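Local coordinates for piwi domain-containing protein (Vanderwaltozyma polyspora, PDB 5THE) that probably binds guide RNA as a budding-yeast Argonaute, this chain being the C-terminal lobe with its RNase H-like Piwi domain, here holding RNA, at residues P299-G307 / K531-N539; H434-H442 / S463-N473. All coordinates share one frame; numbering follows the deposited sequence.

Contact 1 of 2, residues P299-G307 / K531-N539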
loop_
_atom_site.group_PDB
_atom_site.type_symbol
_atom_site.label_atom_id
_atom_site.label_comp_id
_atom_site.label_asym_id
_atom_site.label_seq_id
_atom_site.Cartn_x
_atom_site.Cartn_y
_atom_site.Cartn_z
ATOM N N PRO A 299 -7.449 -4.303 -2.932
ATOM C CA PRO A 299 -8.617 -3.585 -2.409
ATOM C C PRO A 299 -8.793 -3.930 -0.942
ATOM O O PRO A 299 -8.290 -4.944 -0.454
ATOM C CB PRO A 299 -9.791 -4.085 -3.256
ATOM C CG PRO A 299 -9.343 -5.395 -3.835
ATOM C CD PRO A 299 -7.809 -5.363 -3.893
ATOM N N GLY A 300 -9.500 -3.054 -0.230
ATOM C CA GLY A 300 -9.619 -3.202 1.206
ATOM C C GLY A 300 -10.878 -2.566 1.741
ATOM O O GLY A 300 -11.646 -1.928 1.022
ATOM N N ASP A 301 -11.086 -2.777 3.029
ATOM C CA ASP A 301 -12.161 -2.141 3.760
ATOM C C ASP A 301 -11.582 -1.475 4.996
ATOM O O ASP A 301 -10.507 -1.839 5.468
ATOM C CB ASP A 301 -13.242 -3.149 4.147
ATOM C CG ASP A 301 -14.104 -3.537 2.975
ATOM O OD1 ASP A 301 -14.693 -2.627 2.351
ATOM O OD2 ASP A 301 -14.176 -4.744 2.666
ATOM N N TYR A 302 -12.302 -0.482 5.511
ATOM C CA TYR A 302 -11.955 0.143 6.778
ATOM C C TYR A 302 -13.184 0.129 7.685
ATOM O O TYR A 302 -14.314 -0.033 7.225
ATOM C CB TYR A 302 -11.459 1.591 6.594
ATOM C CG TYR A 302 -12.467 2.430 5.865
ATOM C CD1 TYR A 302 -13.597 2.932 6.522
ATOM C CD2 TYR A 302 -12.313 2.704 4.516
ATOM C CE1 TYR A 302 -14.546 3.676 5.840
ATOM C CE2 TYR A 302 -13.250 3.446 3.832
ATOM C CZ TYR A 302 -14.360 3.929 4.488
ATOM O OH TYR A 302 -15.276 4.668 3.773
ATOM N N MET A 303 -12.955 0.325 8.979
ATOM C CA MET A 303 -14.059 0.497 9.909
ATOM C C MET A 303 -13.585 1.336 11.085
ATOM O O MET A 303 -12.387 1.423 11.374
ATOM C CB MET A 303 -14.605 -0.846 10.405
ATOM C CG MET A 303 -13.577 -1.649 11.168
ATOM S SD MET A 303 -14.265 -3.241 11.634
ATOM C CE MET A 303 -12.876 -3.960 12.449
ATOM N N LEU A 304 -14.545 1.973 11.741
ATOM C CA LEU A 304 -14.269 2.715 12.958
ATOM C C LEU A 304 -14.160 1.731 14.113
ATOM O O LEU A 304 -15.007 0.846 14.252
ATOM C CB LEU A 304 -15.386 3.725 13.222
ATOM C CG LEU A 304 -15.060 4.795 14.257
ATOM C CD1 LEU A 304 -13.927 5.683 13.760
ATOM C CD2 LEU A 304 -16.298 5.622 14.563
ATOM N N GLN A 305 -13.114 1.866 14.925
ATOM C CA GLN A 305 -12.976 1.016 16.101
ATOM C C GLN A 305 -14.009 1.403 17.157
ATOM O O GLN A 305 -14.725 2.401 17.037
ATOM C CB GLN A 305 -11.573 1.128 16.687
ATOM C CG GLN A 305 -10.479 0.547 15.809
ATOM C CD GLN A 305 -10.206 -0.900 16.143
ATOM O OE1 GLN A 305 -10.916 -1.802 15.687
ATOM N NE2 GLN A 305 -9.181 -1.135 16.954
ATOM N N ASP A 306 -14.037 0.622 18.243
ATOM C CA ASP A 306 -15.041 0.775 19.290
ATOM C C ASP A 306 -14.741 1.907 20.261
ATOM O O ASP A 306 -15.670 2.412 20.894
ATOM C CB ASP A 306 -15.181 -0.533 20.069
ATOM C CG ASP A 306 -15.910 -1.601 19.282
ATOM O OD1 ASP A 306 -16.745 -1.238 18.433
ATOM O OD2 ASP A 306 -15.654 -2.802 19.512
ATOM N N GLY A 307 -13.479 2.311 20.403
ATOM C CA GLY A 307 -13.113 3.341 21.346
ATOM C C GLY A 307 -11.827 4.039 20.957
ATOM O O GLY A 307 -11.152 3.658 19.990
ATOM N N LYS A 531 -21.152 4.626 14.310
ATOM C CA LYS A 531 -19.941 4.436 13.514
ATOM C C LYS A 531 -20.170 4.821 12.062
ATOM O O LYS A 531 -19.360 5.534 11.463
ATOM C CB LYS A 531 -19.476 2.981 13.587
ATOM C CG LYS A 531 -18.890 2.554 14.907
ATOM C CD LYS A 531 -18.419 1.107 14.800
ATOM C CE LYS A 531 -17.769 0.627 16.085
ATOM N NZ LYS A 531 -16.929 -0.585 15.819
ATOM N N ASN A 532 -21.273 4.350 11.475
ATOM C CA ASN A 532 -21.518 4.572 10.060
ATOM C C ASN A 532 -21.812 6.021 9.732
ATOM O O ASN A 532 -21.777 6.383 8.555
ATOM C CB ASN A 532 -22.680 3.706 9.570
ATOM C CG ASN A 532 -22.309 2.248 9.498
ATOM O OD1 ASN A 532 -21.638 1.816 8.560
ATOM N ND2 ASN A 532 -22.722 1.480 10.503
ATOM N N VAL A 533 -22.145 6.841 10.723
ATOM C CA VAL A 533 -22.282 8.268 10.470
ATOM C C VAL A 533 -20.946 8.980 10.639
ATOM O O VAL A 533 -20.611 9.884 9.866
ATOM C CB VAL A 533 -23.373 8.875 11.376
ATOM C CG1 VAL A 533 -23.418 10.399 11.222
ATOM C CG2 VAL A 533 -24.741 8.272 11.043
ATOM N N LEU A 534 -20.158 8.594 11.643
ATOM C CA LEU A 534 -18.835 9.198 11.786
ATOM C C LEU A 534 -17.933 8.810 10.625
ATOM O O LEU A 534 -17.135 9.623 10.147
ATOM C CB LEU A 534 -18.193 8.783 13.112
ATOM C CG LEU A 534 -18.793 9.378 14.389
ATOM C CD1 LEU A 534 -18.219 8.681 15.619
ATOM C CD2 LEU A 534 -18.562 10.911 14.440
ATOM N N LEU A 535 -18.036 7.571 10.167
ATOM C CA LEU A 535 -17.146 7.051 9.132
ATOM C C LEU A 535 -17.986 6.219 8.186
ATOM O O LEU A 535 -18.017 4.987 8.276
ATOM C CB LEU A 535 -15.999 6.242 9.746
ATOM C CG LEU A 535 -14.895 5.760 8.804
ATOM C CD1 LEU A 535 -14.500 6.872 7.840
ATOM C CD2 LEU A 535 -13.707 5.323 9.626
ATOM N N PRO A 536 -18.690 6.868 7.257
ATOM C CA PRO A 536 -19.523 6.128 6.312
ATOM C C PRO A 536 -18.658 5.266 5.415
ATOM O O PRO A 536 -17.484 5.568 5.171
ATOM C CB PRO A 536 -20.224 7.230 5.503
ATOM C CG PRO A 536 -19.859 8.544 6.184
ATOM C CD PRO A 536 -18.585 8.292 6.903
ATOM N N GLN A 537 -19.256 4.176 4.946
ATOM C CA GLN A 537 -18.589 3.296 4.007
ATOM C C GLN A 537 -18.544 3.938 2.639
ATOM O O GLN A 537 -19.448 4.657 2.218
ATOM C CB GLN A 537 -19.296 1.944 3.906
ATOM C CG GLN A 537 -19.034 1.052 5.104
ATOM C CD GLN A 537 -17.553 0.796 5.271
ATOM O OE1 GLN A 537 -16.889 0.388 4.321
ATOM N NE2 GLN A 537 -17.018 1.068 6.473
ATOM N N VAL A 538 -17.469 3.650 1.938
ATOM C CA VAL A 538 -17.266 4.212 0.629
ATOM C C VAL A 538 -18.289 3.616 -0.332
ATOM O O VAL A 538 -18.789 2.497 -0.135
ATOM C CB VAL A 538 -15.801 3.928 0.244
ATOM C CG1 VAL A 538 -15.688 2.823 -0.723
ATOM C CG2 VAL A 538 -15.076 5.190 -0.156
ATOM N N ASN A 539 -18.684 4.422 -1.314
ATOM C CA ASN A 539 -19.537 4.016 -2.423
ATOM C C ASN A 539 -19.155 2.632 -2.937
ATOM O O ASN A 539 -17.974 2.342 -3.143
ATOM C CB ASN A 539 -19.386 5.071 -3.535
ATOM C CG ASN A 539 -20.344 4.873 -4.691
ATOM O OD1 ASN A 539 -20.381 3.816 -5.316
ATOM N ND2 ASN A 539 -21.124 5.909 -4.987
HETATM O O HOH W 1 -14.487 0.117 3.529
#

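Contact 2 of 2, residues H434-H442 / S463-N473. With nucleotides of chain B.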
loop_
_atom_site.group_PDB
_atom_site.type_symbol
_atom_site.label_atom_id
_atom_site.label_comp_id
_atom_site.label_asym_id
_atom_site.label_seq_id
_atom_site.Cartn_x
_atom_site.Cartn_y
_atom_site.Cartn_z
ATOM N N HIS A 434 11.209 -15.992 20.633
ATOM C CA HIS A 434 10.173 -15.560 19.713
ATOM C C HIS A 434 10.710 -15.489 18.287
ATOM O O HIS A 434 11.916 -15.476 18.043
ATOM C CB HIS A 434 9.586 -14.229 20.170
ATOM C CG HIS A 434 8.720 -14.365 21.385
ATOM N ND1 HIS A 434 8.916 -13.626 22.533
ATOM C CD2 HIS A 434 7.667 -15.180 21.636
ATOM C CE1 HIS A 434 8.010 -13.968 23.432
ATOM N NE2 HIS A 434 7.239 -14.909 22.913
ATOM N N PHE A 435 9.782 -15.466 17.340
ATOM C CA PHE A 435 10.077 -15.658 15.925
ATOM C C PHE A 435 10.139 -14.283 15.260
ATOM O O PHE A 435 9.219 -13.853 14.569
ATOM C CB PHE A 435 8.996 -16.567 15.311
ATOM C CG PHE A 435 9.360 -17.163 13.969
ATOM C CD1 PHE A 435 10.507 -16.784 13.302
ATOM C CD2 PHE A 435 8.533 -18.114 13.382
ATOM C CE1 PHE A 435 10.819 -17.332 12.076
ATOM C CE2 PHE A 435 8.847 -18.672 12.156
ATOM C CZ PHE A 435 9.987 -18.277 11.503
ATOM N N ASP A 436 11.248 -13.575 15.477
ATOM C CA ASP A 436 11.387 -12.242 14.911
ATOM C C ASP A 436 12.659 -12.124 14.074
ATOM O O ASP A 436 13.598 -12.923 14.181
ATOM C CB ASP A 436 11.342 -11.153 16.003
ATOM C CG ASP A 436 12.597 -11.126 16.873
ATOM O OD1 ASP A 436 13.088 -12.199 17.272
ATOM O OD2 ASP A 436 13.088 -10.018 17.168
ATOM N N PHE A 437 12.650 -11.131 13.190
ATOM C CA PHE A 437 13.794 -10.861 12.330
ATOM C C PHE A 437 13.667 -9.434 11.822
ATOM O O PHE A 437 12.577 -8.861 11.791
ATOM C CB PHE A 437 13.901 -11.866 11.170
ATOM C CG PHE A 437 12.639 -12.044 10.385
ATOM C CD1 PHE A 437 12.316 -11.175 9.356
ATOM C CD2 PHE A 437 11.781 -13.095 10.663
ATOM C CE1 PHE A 437 11.159 -11.339 8.628
ATOM C CE2 PHE A 437 10.610 -13.271 9.936
ATOM C CZ PHE A 437 10.296 -12.388 8.918
ATOM N N PHE A 438 14.807 -8.852 11.474
ATOM C CA PHE A 438 14.852 -7.548 10.832
ATOM C C PHE A 438 15.143 -7.743 9.356
ATOM O O PHE A 438 15.945 -8.606 8.986
ATOM C CB PHE A 438 15.949 -6.654 11.418
ATOM C CG PHE A 438 15.728 -6.237 12.839
ATOM C CD1 PHE A 438 16.106 -7.064 13.885
ATOM C CD2 PHE A 438 15.198 -4.984 13.129
ATOM C CE1 PHE A 438 15.933 -6.673 15.195
ATOM C CE2 PHE A 438 15.026 -4.576 14.444
ATOM C CZ PHE A 438 15.395 -5.417 15.478
ATOM N N ILE A 439 14.514 -6.930 8.514
ATOM C CA ILE A 439 14.935 -6.816 7.119
ATOM C C ILE A 439 14.961 -5.339 6.763
ATOM O O ILE A 439 14.009 -4.606 7.039
ATOM C CB ILE A 439 14.031 -7.582 6.133
ATOM C CG1 ILE A 439 13.865 -9.047 6.534
ATOM C CG2 ILE A 439 14.634 -7.531 4.752
ATOM C CD1 ILE A 439 12.925 -9.858 5.602
ATOM N N GLN A 440 16.058 -4.895 6.183
ATOM C CA GLN A 440 16.135 -3.559 5.609
ATOM C C GLN A 440 16.016 -3.789 4.113
ATOM O O GLN A 440 16.984 -4.158 3.459
ATOM C CB GLN A 440 17.431 -2.856 6.008
ATOM C CG GLN A 440 17.539 -1.428 5.552
ATOM C CD GLN A 440 18.567 -0.665 6.369
ATOM O OE1 GLN A 440 18.761 -0.953 7.555
ATOM N NE2 GLN A 440 19.247 0.288 5.738
ATOM N N SER A 441 14.805 -3.630 3.588
ATOM C CA SER A 441 14.498 -4.083 2.240
ATOM C C SER A 441 14.761 -3.022 1.182
ATOM O O SER A 441 14.843 -3.354 -0.003
ATOM C CB SER A 441 13.030 -4.528 2.184
ATOM O OG SER A 441 12.228 -3.539 2.840
ATOM N N HIS A 442 14.941 -1.774 1.591
ATOM C CA HIS A 442 14.940 -0.618 0.711
ATOM C C HIS A 442 16.323 0.018 0.619
ATOM O O HIS A 442 17.182 -0.153 1.492
ATOM C CB HIS A 442 13.947 0.422 1.221
ATOM C CG HIS A 442 14.236 0.882 2.615
ATOM N ND1 HIS A 442 14.075 0.066 3.715
ATOM C CD2 HIS A 442 14.676 2.071 3.090
ATOM C CE1 HIS A 442 14.409 0.733 4.806
ATOM N NE2 HIS A 442 14.783 1.950 4.454
ATOM N N SER A 463 5.917 -22.636 8.353
ATOM C CA SER A 463 6.793 -21.690 7.677
ATOM C C SER A 463 8.169 -21.685 8.324
ATOM O O SER A 463 8.284 -21.631 9.549
ATOM C CB SER A 463 6.199 -20.286 7.723
ATOM O OG SER A 463 4.875 -20.300 7.235
ATOM N N THR A 464 9.202 -21.718 7.497
ATOM C CA THR A 464 10.571 -21.565 7.962
ATOM C C THR A 464 10.983 -20.099 7.901
ATOM O O THR A 464 10.373 -19.290 7.199
ATOM C CB THR A 464 11.535 -22.376 7.101
ATOM O OG1 THR A 464 11.516 -21.841 5.772
ATOM C CG2 THR A 464 11.160 -23.857 7.086
ATOM N N SER A 465 12.048 -19.764 8.634
ATOM C CA SER A 465 12.570 -18.404 8.563
ATOM C C SER A 465 12.897 -18.006 7.127
ATOM O O SER A 465 12.587 -16.889 6.706
ATOM C CB SER A 465 13.802 -18.253 9.446
ATOM O OG SER A 465 13.437 -18.257 10.813
ATOM N N ASP A 466 13.525 -18.909 6.361
ATOM C CA ASP A 466 13.889 -18.562 4.979
ATOM C C ASP A 466 12.663 -18.259 4.132
ATOM O O ASP A 466 12.676 -17.330 3.308
ATOM C CB ASP A 466 14.679 -19.689 4.302
ATOM C CG ASP A 466 16.137 -19.782 4.751
ATOM O OD1 ASP A 466 16.608 -20.920 4.900
ATOM O OD2 ASP A 466 16.805 -18.743 4.963
ATOM N N TYR A 467 11.604 -19.055 4.279
ATOM C CA TYR A 467 10.373 -18.817 3.541
ATOM C C TYR A 467 9.748 -17.475 3.929
ATOM O O TYR A 467 9.421 -16.646 3.065
ATOM C CB TYR A 467 9.396 -19.969 3.790
ATOM C CG TYR A 467 8.016 -19.729 3.219
ATOM C CD1 TYR A 467 7.799 -19.803 1.849
ATOM C CD2 TYR A 467 6.939 -19.408 4.042
ATOM C CE1 TYR A 467 6.558 -19.569 1.304
ATOM C CE2 TYR A 467 5.679 -19.175 3.500
ATOM C CZ TYR A 467 5.501 -19.280 2.125
ATOM O OH TYR A 467 4.278 -19.039 1.541
ATOM N N LEU A 468 9.618 -17.224 5.236
ATOM C CA LEU A 468 8.990 -15.977 5.660
ATOM C C LEU A 468 9.843 -14.774 5.287
ATOM O O LEU A 468 9.310 -13.727 4.908
ATOM C CB LEU A 468 8.727 -15.991 7.166
ATOM C CG LEU A 468 7.657 -16.960 7.666
ATOM C CD1 LEU A 468 7.404 -16.689 9.137
ATOM C CD2 LEU A 468 6.376 -16.831 6.851
ATOM N N GLN A 469 11.170 -14.900 5.392
ATOM C CA GLN A 469 12.011 -13.749 5.077
ATOM C C GLN A 469 12.011 -13.471 3.589
ATOM O O GLN A 469 12.090 -12.308 3.176
ATOM C CB GLN A 469 13.437 -13.965 5.599
ATOM C CG GLN A 469 13.485 -13.904 7.125
ATOM C CD GLN A 469 14.752 -14.495 7.737
ATOM O OE1 GLN A 469 15.705 -14.793 7.051
ATOM N NE2 GLN A 469 14.743 -14.676 9.030
ATOM N N GLU A 470 11.900 -14.518 2.770
ATOM C CA GLU A 470 11.873 -14.288 1.337
ATOM C C GLU A 470 10.566 -13.618 0.927
ATOM O O GLU A 470 10.567 -12.681 0.125
ATOM C CB GLU A 470 12.076 -15.611 0.589
ATOM C CG GLU A 470 12.295 -15.434 -0.910
ATOM C CD GLU A 470 12.573 -16.727 -1.631
ATOM O OE1 GLU A 470 12.619 -17.801 -0.989
ATOM O OE2 GLU A 470 12.750 -16.657 -2.859
ATOM N N ILE A 471 9.448 -14.094 1.480
ATOM C CA ILE A 471 8.140 -13.490 1.233
ATOM C C ILE A 471 8.129 -12.023 1.643
ATOM O O ILE A 471 7.694 -11.147 0.882
ATOM C CB ILE A 471 7.061 -14.275 1.994
ATOM C CG1 ILE A 471 6.718 -15.551 1.253
ATOM C CG2 ILE A 471 5.832 -13.419 2.266
ATOM C CD1 ILE A 471 5.564 -16.187 1.890
ATOM N N CYS A 472 8.541 -11.747 2.879
ATOM C CA CYS A 472 8.556 -10.372 3.366
ATOM C C CYS A 472 9.386 -9.495 2.453
ATOM O O CYS A 472 8.929 -8.436 2.003
ATOM C CB CYS A 472 9.104 -10.336 4.786
ATOM S SG CYS A 472 7.910 -10.986 5.964
ATOM N N ASN A 473 10.604 -9.943 2.141
ATOM C CA ASN A 473 11.464 -9.162 1.270
ATOM C C ASN A 473 10.846 -9.016 -0.115
ATOM O O ASN A 473 10.784 -7.909 -0.654
ATOM C CB ASN A 473 12.854 -9.789 1.180
ATOM C CG ASN A 473 13.819 -8.918 0.402
ATOM O OD1 ASN A 473 13.989 -7.736 0.718
ATOM N ND2 ASN A 473 14.416 -9.472 -0.642
ATOM P P A B 5 9.747 4.074 1.547
ATOM O OP1 A B 5 9.842 2.668 2.031
ATOM O OP2 A B 5 8.584 4.922 1.883
ATOM O "O5'" A B 5 11.092 4.789 1.982
ATOM C "C5'" A B 5 12.340 4.179 1.699
ATOM C "C4'" A B 5 13.464 5.177 1.782
ATOM O "O4'" A B 5 13.274 6.208 0.783
ATOM C "C3'" A B 5 13.559 5.937 3.096
ATOM O "O3'" A B 5 14.279 5.201 4.059
ATOM C "C2'" A B 5 14.245 7.236 2.689
ATOM O "O2'" A B 5 15.643 7.041 2.553
ATOM C "C1'" A B 5 13.679 7.456 1.289
ATOM N N9 A B 5 12.513 8.345 1.304
ATOM C C8 A B 5 11.193 8.040 1.533
ATOM N N7 A B 5 10.414 9.094 1.466
ATOM C C5 A B 5 11.286 10.137 1.181
ATOM C C6 A B 5 11.074 11.504 0.983
ATOM N N6 A B 5 9.860 12.052 1.060
ATOM N N1 A B 5 12.165 12.270 0.710
ATOM C C2 A B 5 13.378 11.686 0.642
ATOM N N3 A B 5 13.700 10.400 0.807
ATOM C C4 A B 5 12.589 9.691 1.079
ATOM P P A B 6 13.825 5.184 5.591
ATOM O OP1 A B 6 14.679 4.110 6.197
ATOM O OP2 A B 6 12.353 5.179 5.717
ATOM O "O5'" A B 6 14.265 6.605 6.139
ATOM C "C5'" A B 6 15.627 6.913 6.313
ATOM C "C4'" A B 6 15.793 8.382 6.537
ATOM O "O4'" A B 6 15.287 9.096 5.382
ATOM C "C3'" A B 6 15.013 8.967 7.705
ATOM O "O3'" A B 6 15.676 8.784 8.947
ATOM C "C2'" A B 6 14.891 10.422 7.304
ATOM O "O2'" A B 6 16.136 11.068 7.541
ATOM C "C1'" A B 6 14.682 10.295 5.788
ATOM N N9 A B 6 13.259 10.192 5.422
ATOM C C8 A B 6 12.496 9.050 5.396
ATOM N N7 A B 6 11.254 9.235 5.024
ATOM C C5 A B 6 11.203 10.599 4.790
ATOM C C6 A B 6 10.151 11.417 4.371
ATOM N N6 A B 6 8.928 10.942 4.112
ATOM N N1 A B 6 10.420 12.738 4.228
ATOM C C2 A B 6 11.664 13.182 4.493
ATOM N N3 A B 6 12.744 12.503 4.894
ATOM C C4 A B 6 12.429 11.205 5.024
HETATM O O HOH W 2 15.505 -5.898 -0.605
#

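Contact 1 of 2, residues P299-G307 / K531-N539
Tyr302 reaches from strand 300-305 into the loop that follows helix 531-534 and makes the close-packed half of the contact. Its CG sits between the backbone N and the carbonyl carbon (chi1 56°), which brings the ring to the 535-538 loop. Pro536 O lies at the ring's edge, and Tyr302 OH gives it a 2.8 Å hydrogen bond, in the carbonyl plane and on a lone pair. Leu535 comes obliquely to the ring, CG 3.6 Å from Tyr302 CE1. The amide of Gln537 runs past the ring in the opposite direction, its plane turned 35° from the ring's, and NE2 donates to Tyr302 O at 3.0 Å. A water above one ring face, toward the rim, accepts from Tyr302 N and donates to Asp301 OD1 and Gln537 OE1. Asp301 is also held by Asn322 and by salt bridges to Arg323 and Lys543, and Lys543 bonds Gln537 OE1 as well. Further along, Leu304 CD2 meets Leu534 CD1 at 3.8 Å.

The solvent side is looser: the extended Lys531 lies along Leu304, its NZ divided between Leu304 O at 2.9 Å and the exposed Asp306, whose OD1 it meets from above the carboxylate plane in a 2.7 Å salt bridge.

Strand 282-289 pairs antiparallel with strand 300-305, its Ile284 touching Leu304 and Leu535, while Phe505 of helix 490-515 and Leu209 of helix 197-210 pack on Val538.

Contact 2 of 2, residues H434-H442 / S463-N473
Phe437 turns the face of its ring to Gln469 on helix 465-475, and that contact sets the pattern of the whole. Gln469 CG stands 3.6 Å from the Phe437 ring centroid and only 8° off the normal, a CH-pi contact over the centre; the amide beyond it is steeply turned from the ring plane, with NE2 beside Phe437 CB and CG. Arg30 holds the other end of that amide, at OE1. Cys472 takes the ring from another direction: its SG lies in the ring plane at the edge, 4.0 Å from Phe437 CZ, a sulfur-aromatic contact. With CG between the backbone N and the carbonyl carbon (chi1 51°), the ring is placed to meet both. A leucine here would probably leave Gln469 CG without its aromatic face and Cys472 SG without a ring edge to rest on.

Phe435 takes a different first torsion, CG anti to the backbone N, and brings its far rim to the helix start: CZ meets Leu468 CD1 at 3.8 Å, and Ser463 O lies in the ring plane. Thr464 caps this helix end, its OG1 accepting from Tyr467 N. Farther along the helix, Ile439 CD1 comes 3.9 Å from Cys472 CB, and after it a water donates to both Ser441 O and Asn473 OD1.

Just past the strand, His442 NE2 donates to OP1 of A6 of chain B (2.8 Å). A helix laid at 32° along a strand, with alternate residues facing it, is the alpha/beta layering of the RNase H-like Piwi fold, here carried on to an RNA backbone contact.

Contact 2 is nested along the chain inside the loop that contact 1 closes: residues 299-307 come first, then 434-442 and 463-473, and 531-539 returns near the C-terminus. Their centres lie 32 Å apart and their nearest atoms about 17 Å, so they do not touch. What connects them is the strand network of the Piwi region: 300-305 pairs with 282-289, which leads through 264-274, 339-344, 383-389 and 452-459 to 435-440. Contact 1 thus brings the chain's last part back to one end of this series, whereas contact 2 lays a helix across its far part, where the loop just after the strand reaches bound RNA; contact 1 stays about 13 Å from the nucleic acid at its nearest atom.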